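Local coordinates for protein esterase (uncultured bacterium FLS12, PDB 4RGY) that hydrolyses esters as a low-temperature-active alkaline esterase from marine sediment, probably with a serine nucleophile of the alpha/beta-hydrolase type, at residues D12-S17 against L93-F98; H50-D55 against R83-D88; L135-P140 against A193-M198; A145-S150 against K207-C212. All blocks are in the same frame, centred on the assembly; numbering follows the deposited sequence.

Contact 1. Residues D12-S17 against L93-F98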
# COMPACT_ATOMS: atom_id res chain seq x y z
N ASP A 12 -1.30 -15.38 -14.40
CA ASP A 12 -1.96 -16.29 -15.33
C ASP A 12 -1.81 -17.75 -14.89
O ASP A 12 -2.73 -18.55 -15.03
CB ASP A 12 -1.39 -16.10 -16.74
CG ASP A 12 -1.94 -14.86 -17.41
OD1 ASP A 12 -3.18 -14.78 -17.58
OD2 ASP A 12 -1.15 -13.96 -17.77
N VAL A 13 -0.65 -18.09 -14.34
CA VAL A 13 -0.42 -19.46 -13.88
C VAL A 13 -1.34 -19.82 -12.73
O VAL A 13 -1.89 -20.93 -12.69
CB VAL A 13 1.05 -19.66 -13.48
CG1 VAL A 13 1.23 -20.95 -12.67
CG2 VAL A 13 1.94 -19.67 -14.73
N LEU A 14 -1.52 -18.90 -11.78
CA LEU A 14 -2.37 -19.15 -10.62
C LEU A 14 -3.84 -18.85 -10.93
O LEU A 14 -4.73 -19.32 -10.23
CB LEU A 14 -1.93 -18.31 -9.43
CG LEU A 14 -0.51 -18.52 -8.91
CD1 LEU A 14 -0.19 -17.55 -7.77
CD2 LEU A 14 -0.34 -19.96 -8.45
N GLY A 15 -4.08 -18.06 -11.98
CA GLY A 15 -5.42 -17.58 -12.26
C GLY A 15 -5.88 -16.69 -11.12
O GLY A 15 -7.02 -16.80 -10.65
N LEU A 16 -4.99 -15.80 -10.67
CA LEU A 16 -5.27 -15.06 -9.44
C LEU A 16 -4.55 -13.73 -9.38
O LEU A 16 -3.34 -13.64 -9.67
CB LEU A 16 -4.87 -15.91 -8.22
CG LEU A 16 -5.14 -15.35 -6.82
CD1 LEU A 16 -6.63 -15.18 -6.59
CD2 LEU A 16 -4.56 -16.30 -5.78
N SER A 17 -5.28 -12.70 -8.97
CA SER A 17 -4.72 -11.40 -8.64
C SER A 17 -3.98 -11.54 -7.33
O SER A 17 -4.53 -12.04 -6.34
CB SER A 17 -5.83 -10.36 -8.48
OG SER A 17 -6.45 -10.07 -9.71
N LEU A 93 -3.25 -24.77 -6.41
CA LEU A 93 -2.76 -24.02 -7.55
C LEU A 93 -1.31 -24.34 -7.85
O LEU A 93 -0.60 -24.98 -7.04
CB LEU A 93 -2.93 -22.52 -7.32
CG LEU A 93 -4.36 -22.09 -6.96
CD1 LEU A 93 -4.44 -20.58 -6.69
CD2 LEU A 93 -5.33 -22.49 -8.05
N GLN A 94 -0.86 -23.88 -9.00
CA GLN A 94 0.45 -24.23 -9.52
C GLN A 94 1.54 -23.28 -9.04
O GLN A 94 2.11 -22.52 -9.82
CB GLN A 94 0.40 -24.29 -11.05
CG GLN A 94 -0.57 -25.34 -11.59
CD GLN A 94 -0.08 -26.76 -11.38
OE1 GLN A 94 -0.40 -27.41 -10.38
NE2 GLN A 94 0.70 -27.26 -12.34
N TYR A 95 1.83 -23.35 -7.74
CA TYR A 95 2.77 -22.40 -7.14
C TYR A 95 4.25 -22.62 -7.51
O TYR A 95 5.03 -21.68 -7.46
CB TYR A 95 2.61 -22.38 -5.62
CG TYR A 95 1.32 -21.75 -5.15
CD1 TYR A 95 1.22 -20.38 -4.97
CD2 TYR A 95 0.21 -22.54 -4.88
CE1 TYR A 95 0.03 -19.81 -4.52
CE2 TYR A 95 -0.96 -21.99 -4.43
CZ TYR A 95 -1.04 -20.63 -4.25
OH TYR A 95 -2.23 -20.10 -3.80
N TRP A 96 4.62 -23.84 -7.88
CA TRP A 96 5.98 -24.08 -8.37
C TRP A 96 6.18 -23.49 -9.76
O TRP A 96 7.20 -22.83 -10.02
CB TRP A 96 6.29 -25.57 -8.42
CG TRP A 96 7.55 -25.90 -9.19
CD1 TRP A 96 7.62 -26.54 -10.40
CD2 TRP A 96 8.91 -25.62 -8.80
NE1 TRP A 96 8.93 -26.68 -10.78
CE2 TRP A 96 9.74 -26.12 -9.83
CE3 TRP A 96 9.49 -24.98 -7.70
CZ2 TRP A 96 11.13 -26.02 -9.78
CZ3 TRP A 96 10.88 -24.88 -7.65
CH2 TRP A 96 11.68 -25.40 -8.69
N THR A 97 5.22 -23.70 -10.66
CA THR A 97 5.34 -23.11 -11.98
C THR A 97 5.31 -21.58 -11.85
O THR A 97 6.02 -20.86 -12.56
CB THR A 97 4.25 -23.64 -12.93
OG1 THR A 97 4.47 -25.04 -13.13
CG2 THR A 97 4.31 -22.95 -14.29
N PHE A 98 4.51 -21.08 -10.91
CA PHE A 98 4.49 -19.66 -10.63
C PHE A 98 5.87 -19.16 -10.17
O PHE A 98 6.43 -18.23 -10.75
CB PHE A 98 3.43 -19.35 -9.56
CG PHE A 98 3.46 -17.94 -9.06
CD1 PHE A 98 3.11 -16.87 -9.90
CD2 PHE A 98 3.83 -17.66 -7.75
CE1 PHE A 98 3.13 -15.57 -9.43
CE2 PHE A 98 3.84 -16.36 -7.27
CZ PHE A 98 3.49 -15.31 -8.12
O HOH W 1 -2.73 -22.74 -10.79
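Leu14 pushes both methyls of its side chain onto aromatic faces. CD1 stands over the centre of the Phe98 ring, 3.9 Å from the ring centroid and 10° off its normal. CD2 lies over a face of the Tyr95 ring but displaced toward the rim, with Tyr95 CD1 3.8 Å from Leu14 CD2. Both are CH-pi contacts, and in both the leucine crosses the aromatic side chain at about a right angle. CD2 also meets Leu93 CB at 3.8 Å. An alanine in place of Leu14 would remove both methyls and would probably open a gap between the two rings, each losing the cover of one face. Beside it Val13, with CG1 anti to the backbone N (chi1 166°), sends that methyl to the first turn of the helix, where Val13 CG1 lies 3.4 Å from Gln94 O and also touches Thr97 CG2. The polar link is indirect: a water donates to Val13 O and accepts from Gln94 N, 2.8 Å from each. Tyr95 OH is hydrogen-bonded to His82 ND1, and Gly15 O accepts from Arg83 NH1 of the second subunit. Gly15 and Leu16 form a G1 beta bulge opposite Ser11. Gln94 is the N-cap residue of helix 95-110, and the contact sets the turn between strands 2-11 and 16-25 against the start of that helix.

Contact 2. Residues H50-D55 against R83-D88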
# COMPACT_ATOMS: atom_id res chain seq x y z
N HIS A 50 9.25 -16.12 1.53
CA HIS A 50 8.67 -16.12 2.87
C HIS A 50 8.47 -17.51 3.45
O HIS A 50 8.62 -18.52 2.77
CB HIS A 50 7.34 -15.34 2.90
CG HIS A 50 6.22 -15.97 2.12
ND1 HIS A 50 5.62 -17.16 2.48
CD2 HIS A 50 5.58 -15.55 1.00
CE1 HIS A 50 4.66 -17.44 1.62
NE2 HIS A 50 4.62 -16.48 0.71
N GLY A 51 8.13 -17.56 4.74
CA GLY A 51 7.91 -18.82 5.42
C GLY A 51 6.46 -19.27 5.50
O GLY A 51 5.57 -18.71 4.83
N LEU A 52 6.22 -20.32 6.29
CA LEU A 52 4.88 -20.88 6.40
C LEU A 52 3.97 -19.96 7.20
O LEU A 52 4.26 -19.65 8.35
CB LEU A 52 4.94 -22.28 7.04
CG LEU A 52 3.60 -22.97 7.32
CD1 LEU A 52 2.85 -23.20 6.02
CD2 LEU A 52 3.83 -24.28 8.07
N SER A 53 2.86 -19.56 6.57
CA SER A 53 1.86 -18.60 7.07
C SER A 53 2.17 -17.16 6.72
O SER A 53 1.35 -16.28 6.96
CB SER A 53 1.55 -18.74 8.58
OG SER A 53 2.52 -18.08 9.40
N ASP A 54 3.34 -16.90 6.13
CA ASP A 54 3.73 -15.53 5.78
C ASP A 54 3.16 -15.12 4.43
O ASP A 54 2.68 -15.95 3.65
CB ASP A 54 5.25 -15.41 5.69
CG ASP A 54 5.94 -15.64 7.01
OD1 ASP A 54 5.36 -15.34 8.08
OD2 ASP A 54 7.11 -16.09 6.99
N ASP A 55 3.26 -13.81 4.16
CA ASP A 55 2.99 -13.29 2.82
C ASP A 55 4.20 -12.48 2.32
O ASP A 55 5.30 -12.55 2.90
CB ASP A 55 1.69 -12.47 2.78
CG ASP A 55 1.75 -11.21 3.65
OD1 ASP A 55 2.83 -10.85 4.14
OD2 ASP A 55 0.70 -10.58 3.84
N ARG A 83 0.12 -21.04 1.45
CA ARG A 83 0.63 -22.17 2.22
C ARG A 83 0.94 -23.35 1.29
O ARG A 83 0.50 -24.47 1.52
CB ARG A 83 -0.35 -22.57 3.32
CG ARG A 83 -0.59 -21.48 4.38
CD ARG A 83 -1.67 -21.90 5.38
NE ARG A 83 -1.31 -23.16 6.04
CZ ARG A 83 -0.65 -23.24 7.19
NH1 ARG A 83 -0.31 -22.13 7.85
NH2 ARG A 83 -0.35 -24.42 7.71
N SER A 84 1.72 -23.08 0.25
CA SER A 84 1.90 -24.04 -0.84
C SER A 84 3.21 -24.82 -0.83
O SER A 84 3.37 -25.75 -1.61
CB SER A 84 1.86 -23.29 -2.16
OG SER A 84 2.98 -22.43 -2.26
N PHE A 85 4.14 -24.44 0.04
CA PHE A 85 5.47 -25.03 -0.01
C PHE A 85 6.10 -24.94 -1.41
O PHE A 85 6.89 -25.80 -1.79
CB PHE A 85 5.46 -26.49 0.52
CG PHE A 85 5.89 -26.59 1.95
CD1 PHE A 85 4.99 -26.34 2.98
CD2 PHE A 85 7.20 -26.90 2.27
CE1 PHE A 85 5.40 -26.40 4.30
CE2 PHE A 85 7.62 -26.97 3.59
CZ PHE A 85 6.71 -26.72 4.60
N TYR A 86 5.79 -23.88 -2.16
CA TYR A 86 6.46 -23.65 -3.45
C TYR A 86 6.28 -24.87 -4.36
O TYR A 86 7.19 -25.26 -5.09
CB TYR A 86 7.95 -23.29 -3.22
CG TYR A 86 8.05 -22.05 -2.36
CD1 TYR A 86 8.03 -20.78 -2.93
CD2 TYR A 86 8.10 -22.14 -0.97
CE1 TYR A 86 8.08 -19.64 -2.15
CE2 TYR A 86 8.15 -21.00 -0.18
CZ TYR A 86 8.14 -19.75 -0.78
OH TYR A 86 8.16 -18.60 -0.03
N THR A 87 5.08 -25.44 -4.32
CA THR A 87 4.78 -26.69 -5.02
C THR A 87 3.59 -26.53 -5.98
O THR A 87 2.65 -25.78 -5.68
CB THR A 87 4.46 -27.79 -3.98
OG1 THR A 87 5.59 -27.95 -3.11
CG2 THR A 87 4.15 -29.14 -4.63
N ASP A 88 3.65 -27.20 -7.12
CA ASP A 88 2.46 -27.34 -7.96
C ASP A 88 1.58 -28.35 -7.24
O ASP A 88 1.79 -29.56 -7.30
CB ASP A 88 2.82 -27.79 -9.37
CG ASP A 88 3.35 -26.66 -10.23
OD1 ASP A 88 3.23 -25.48 -9.82
OD2 ASP A 88 3.89 -26.93 -11.33
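Tyr86 and His50 join two loops of the alpha/beta-hydrolase fold, one following strand 45-49 and the other strand 75-79. The hydrogen bond across them runs from Tyr86 OH to His50 O, 2.8 Å, with the donor tilted 24° from the carbonyl plane. The same hydroxyl oxygen sits over the centre of the His50 ring, 3.8 Å above its plane, while Asp54 O lies over the opposite face. Within the first loop, a type II turn from Gly51 to Asp54, Gly51 O accepts from both His50 ND1 and Asp54 N; His50 NE2 bonds to Val81 N. An alanine at His50 would remove the imidazole and would probably cost Gly51 O one of its two donors, leaving Val81 N without this partner. In the remaining packing, Leu52 meets both a charged and an aromatic group. Its CD1 rests over the centre of the Arg83 guanidinium, 3.7 Å from Arg83 CZ, and the same Leu52 CD1 comes to 4.4 Å from Phe85 CE1. The guanidinium also has charged and polar partners, in a salt bridge to Glu173 and a hydrogen bond to Gly15 O of the second subunit. At its edge, Ser53 CB approaches Arg83 NH1 to 3.9 Å.

Contact 3. Residues L135-P140 against A193-M198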
# COMPACT_ATOMS: atom_id res chain seq x y z
N LEU A 135 14.61 -24.50 -5.93
CA LEU A 135 14.94 -23.71 -7.11
C LEU A 135 16.39 -23.89 -7.53
O LEU A 135 16.68 -24.13 -8.71
CB LEU A 135 14.65 -22.23 -6.86
CG LEU A 135 13.15 -21.88 -6.95
CD1 LEU A 135 12.91 -20.53 -6.30
CD2 LEU A 135 12.65 -21.87 -8.40
N GLY A 136 17.31 -23.81 -6.58
CA GLY A 136 18.73 -23.90 -6.89
C GLY A 136 19.12 -25.26 -7.44
O GLY A 136 19.99 -25.36 -8.31
N MET A 137 18.48 -26.31 -6.94
CA MET A 137 18.86 -27.67 -7.33
C MET A 137 18.05 -28.22 -8.51
O MET A 137 18.49 -29.17 -9.18
CB MET A 137 18.83 -28.61 -6.12
CG MET A 137 19.86 -28.23 -5.06
SD MET A 137 20.13 -29.54 -3.85
CE MET A 137 18.65 -29.41 -2.87
N ARG A 138 16.87 -27.66 -8.76
CA ARG A 138 16.09 -28.03 -9.94
C ARG A 138 16.53 -27.20 -11.14
O ARG A 138 16.52 -27.67 -12.28
CB ARG A 138 14.58 -27.86 -9.70
CG ARG A 138 13.99 -28.87 -8.72
CD ARG A 138 13.65 -30.20 -9.40
NE ARG A 138 12.54 -30.04 -10.33
CZ ARG A 138 11.25 -30.10 -9.97
NH1 ARG A 138 10.92 -30.35 -8.71
NH2 ARG A 138 10.30 -29.91 -10.89
N HIS A 139 16.91 -25.95 -10.87
CA HIS A 139 17.34 -25.06 -11.94
C HIS A 139 18.70 -24.42 -11.66
O HIS A 139 18.81 -23.20 -11.58
CB HIS A 139 16.28 -23.98 -12.17
CG HIS A 139 15.00 -24.52 -12.71
ND1 HIS A 139 14.88 -25.02 -14.00
CD2 HIS A 139 13.78 -24.65 -12.15
CE1 HIS A 139 13.64 -25.42 -14.20
NE2 HIS A 139 12.95 -25.21 -13.10
N PRO A 140 19.75 -25.25 -11.52
CA PRO A 140 21.07 -24.71 -11.20
C PRO A 140 21.60 -23.80 -12.31
O PRO A 140 22.50 -23.01 -12.06
CB PRO A 140 21.93 -25.97 -11.08
CG PRO A 140 21.25 -26.98 -11.91
CD PRO A 140 19.79 -26.71 -11.74
N ALA A 193 17.04 -36.15 -2.49
CA ALA A 193 17.21 -36.72 -3.82
C ALA A 193 17.82 -35.71 -4.78
O ALA A 193 18.71 -36.04 -5.58
CB ALA A 193 15.87 -37.24 -4.36
N LEU A 194 17.35 -34.47 -4.72
CA LEU A 194 17.89 -33.43 -5.58
C LEU A 194 19.38 -33.22 -5.31
O LEU A 194 20.16 -33.01 -6.24
CB LEU A 194 17.11 -32.12 -5.41
CG LEU A 194 15.62 -32.18 -5.80
CD1 LEU A 194 14.99 -30.82 -5.59
CD2 LEU A 194 15.40 -32.65 -7.23
N ALA A 195 19.78 -33.29 -4.04
CA ALA A 195 21.18 -33.16 -3.67
C ALA A 195 22.01 -34.29 -4.28
O ALA A 195 23.12 -34.07 -4.75
CB ALA A 195 21.34 -33.12 -2.16
N GLU A 196 21.47 -35.51 -4.31
CA GLU A 196 22.16 -36.62 -4.98
C GLU A 196 22.39 -36.34 -6.47
O GLU A 196 23.43 -36.69 -7.03
CB GLU A 196 21.43 -37.95 -4.77
CG GLU A 196 21.41 -38.41 -3.32
CD GLU A 196 21.08 -39.88 -3.17
OE1 GLU A 196 21.75 -40.70 -3.83
OE2 GLU A 196 20.16 -40.20 -2.40
N ARG A 197 21.41 -35.73 -7.13
CA ARG A 197 21.59 -35.34 -8.52
C ARG A 197 22.74 -34.35 -8.65
O ARG A 197 23.61 -34.50 -9.51
CB ARG A 197 20.34 -34.68 -9.09
CG ARG A 197 19.06 -35.46 -8.94
CD ARG A 197 17.94 -34.63 -9.56
NE ARG A 197 16.64 -35.28 -9.44
CZ ARG A 197 15.53 -34.84 -10.03
NH1 ARG A 197 15.55 -33.74 -10.76
NH2 ARG A 197 14.40 -35.50 -9.85
N MET A 198 22.73 -33.34 -7.80
CA MET A 198 23.74 -32.28 -7.88
C MET A 198 25.15 -32.80 -7.64
O MET A 198 26.10 -32.32 -8.26
CB MET A 198 23.42 -31.17 -6.89
CG MET A 198 24.28 -29.95 -7.07
SD MET A 198 23.27 -28.50 -7.36
CE MET A 198 22.20 -29.20 -8.62
O HOH W 2 17.63 -31.39 -11.08
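The Arg197 guanidinium is met obliquely from the other helix by Arg138, whose CD comes to 4.2 Å from Arg197 NH1. Leu194 CD2, from the preceding turn of Arg197's own helix, lies 3.5 Å above the guanidinium plane and over its centre, and a water sits in plane at the edge. That water accepts from Arg197 NH1 at 3.2 Å and donates to Met137 O, bridging the two helices. Arg138 CG and CD lie against the Leu194 methyls, with Arg138 CD 3.7 Å from Leu194 CD2. Deeper in, two methionines carry the packing. Met137 brings CB against Leu194 CB, and its SD lies 3.8 Å from Ala195 N. Met198 crosses Met137 at about a right angle, its SD 4.1 Å from Met137 CG. A chi1 of -171° sets Met198 CG anti to the backbone N; the chain then bends at chi2 and chi3, and Met198 CE lies 4.1 Å from Pro140 CB, just past helix 127-138. Ala195, which touches Met137, also packs on helix 219-232. The direct contacts are thus mostly apolar, and a water carries the polar link; Arg138 NE and Arg197 NH1, 4.8 Å apart, are like charges whose proximity would probably be mildly unfavourable.

Contact 4. Residues A145-S150 against K207-C212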
# COMPACT_ATOMS: atom_id res chain seq x y z
N ALA A 145 23.35 -18.66 -6.81
CA ALA A 145 23.40 -18.97 -5.38
C ALA A 145 21.99 -19.20 -4.84
O ALA A 145 21.03 -18.57 -5.30
CB ALA A 145 24.07 -17.85 -4.61
N ALA A 146 21.88 -20.11 -3.87
CA ALA A 146 20.63 -20.44 -3.21
C ALA A 146 20.92 -20.64 -1.72
O ALA A 146 21.88 -21.33 -1.36
CB ALA A 146 20.00 -21.71 -3.81
N ALA A 147 20.09 -20.05 -0.86
CA ALA A 147 20.34 -20.05 0.57
C ALA A 147 19.10 -20.39 1.36
O ALA A 147 18.01 -19.84 1.10
CB ALA A 147 20.86 -18.68 1.01
N SER A 148 19.25 -21.29 2.33
CA SER A 148 18.16 -21.66 3.22
C SER A 148 18.43 -21.23 4.66
O SER A 148 19.49 -21.52 5.22
CB SER A 148 17.92 -23.16 3.18
OG SER A 148 17.03 -23.58 4.21
N LEU A 149 17.46 -20.53 5.25
CA LEU A 149 17.54 -20.10 6.65
C LEU A 149 16.48 -20.83 7.45
O LEU A 149 15.29 -20.68 7.19
CB LEU A 149 17.33 -18.58 6.77
CG LEU A 149 18.35 -17.67 6.09
CD1 LEU A 149 18.04 -17.53 4.60
CD2 LEU A 149 18.35 -16.29 6.74
N SER A 150 16.92 -21.67 8.40
CA SER A 150 16.00 -22.45 9.22
C SER A 150 14.97 -23.16 8.35
O SER A 150 13.76 -23.07 8.59
CB SER A 150 15.30 -21.54 10.23
OG SER A 150 16.24 -20.73 10.91
N LYS A 207 26.32 -21.59 -5.69
CA LYS A 207 26.82 -21.47 -4.33
C LYS A 207 25.64 -21.82 -3.42
O LYS A 207 24.51 -21.40 -3.69
CB LYS A 207 27.28 -20.04 -4.07
CG LYS A 207 28.48 -19.92 -3.15
CD LYS A 207 28.86 -18.47 -2.90
CE LYS A 207 30.09 -18.39 -2.01
NZ LYS A 207 30.44 -16.99 -1.67
N LEU A 208 25.88 -22.61 -2.38
CA LEU A 208 24.79 -23.12 -1.53
C LEU A 208 25.03 -22.80 -0.07
O LEU A 208 26.13 -22.98 0.43
CB LEU A 208 24.62 -24.63 -1.73
CG LEU A 208 24.20 -25.03 -3.14
CD1 LEU A 208 24.45 -26.51 -3.39
CD2 LEU A 208 22.73 -24.70 -3.42
N TYR A 209 23.98 -22.33 0.60
CA TYR A 209 24.08 -21.89 1.99
C TYR A 209 22.95 -22.52 2.79
O TYR A 209 21.80 -22.58 2.33
CB TYR A 209 24.00 -20.35 2.07
CG TYR A 209 24.02 -19.78 3.47
CD1 TYR A 209 22.88 -19.76 4.26
CD2 TYR A 209 25.19 -19.22 4.01
CE1 TYR A 209 22.89 -19.25 5.54
CE2 TYR A 209 25.20 -18.69 5.29
CZ TYR A 209 24.05 -18.71 6.05
OH TYR A 209 24.05 -18.19 7.33
N GLN A 210 23.28 -22.95 4.00
CA GLN A 210 22.29 -23.47 4.92
C GLN A 210 22.60 -23.00 6.33
O GLN A 210 23.73 -23.16 6.79
CB GLN A 210 22.30 -25.00 4.90
CG GLN A 210 21.40 -25.63 5.95
CD GLN A 210 21.61 -27.14 6.11
OE1 GLN A 210 22.56 -27.72 5.58
NE2 GLN A 210 20.73 -27.77 6.86
N CYS A 211 21.62 -22.44 7.03
CA CYS A 211 21.80 -22.18 8.46
C CYS A 211 20.56 -22.57 9.26
O CYS A 211 19.47 -22.71 8.70
CB CYS A 211 22.18 -20.71 8.72
SG CYS A 211 20.80 -19.52 8.60
N CYS A 212 20.73 -22.72 10.56
CA CYS A 212 19.60 -22.97 11.45
C CYS A 212 19.94 -22.64 12.89
O CYS A 212 21.08 -22.86 13.33
CB CYS A 212 19.15 -24.44 11.35
SG CYS A 212 17.55 -24.76 12.11
O HOH W 3 18.27 -24.16 6.61
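Ala145 to Leu149 pair in parallel register with Lys207 to Cys211, their strand axes 4.6 Å apart at closest and 6° from parallel. Five backbone hydrogen bonds join them, Ala146 and Ser148 each donating and accepting and Ser150 N closing the row on Cys211 O. The bond from Ser148 N to Tyr209 O, 2.9 Å, is nearly straight at hydrogen (170°). On one face Ala147 CB lies 3.7 Å from Tyr209 CB; Tyr209 CG is anti to the backbone N (chi1 177°), and the ring goes on toward helix 247-260, its hydroxyl bonded to Glu239. Further along that face Cys211 SG packs 4.0 Å from Leu149 CG. The other face has Ala146 CB 4.1 Å from Leu208 CD2, followed by Ser148 and Gln210. A water lies 2.8 Å from both Ser148 OG and Cys211 O. On its other edge strand 145-149 pairs with strand 120-125, the strand leading to a GxSxG pattern at Ser126. Ser150 OG bonds to Trp250, and its side chain touches Asp216, the putative triad acid. These are two neighbouring strands in the parallel part of an alpha/beta-hydrolase sheet, whose C-terminal end at Ser150 adjoins the probable catalytic triad.

In the fold
From the N terminus, contact 1 closes the first long loop, joining the turn between strands 2-11 and 16-25 to the start of helix 95-110. Contact 2 nests inside that loop and ties together the loops after strands 45-49 and 75-79. The two touch where Thr97 OG1 probably bonds to Asp88 OD2, and both reach the second subunit. Contacts 3 and 4 follow in series and cross each other: helix 127-138 leads to strand 145-149, and helix 191-200 to strand 207-213, so helix pairs with helix and strand with strand. Gly136 packs on Ala146 between them, while Trp96 carries contact 1 over to contact 3.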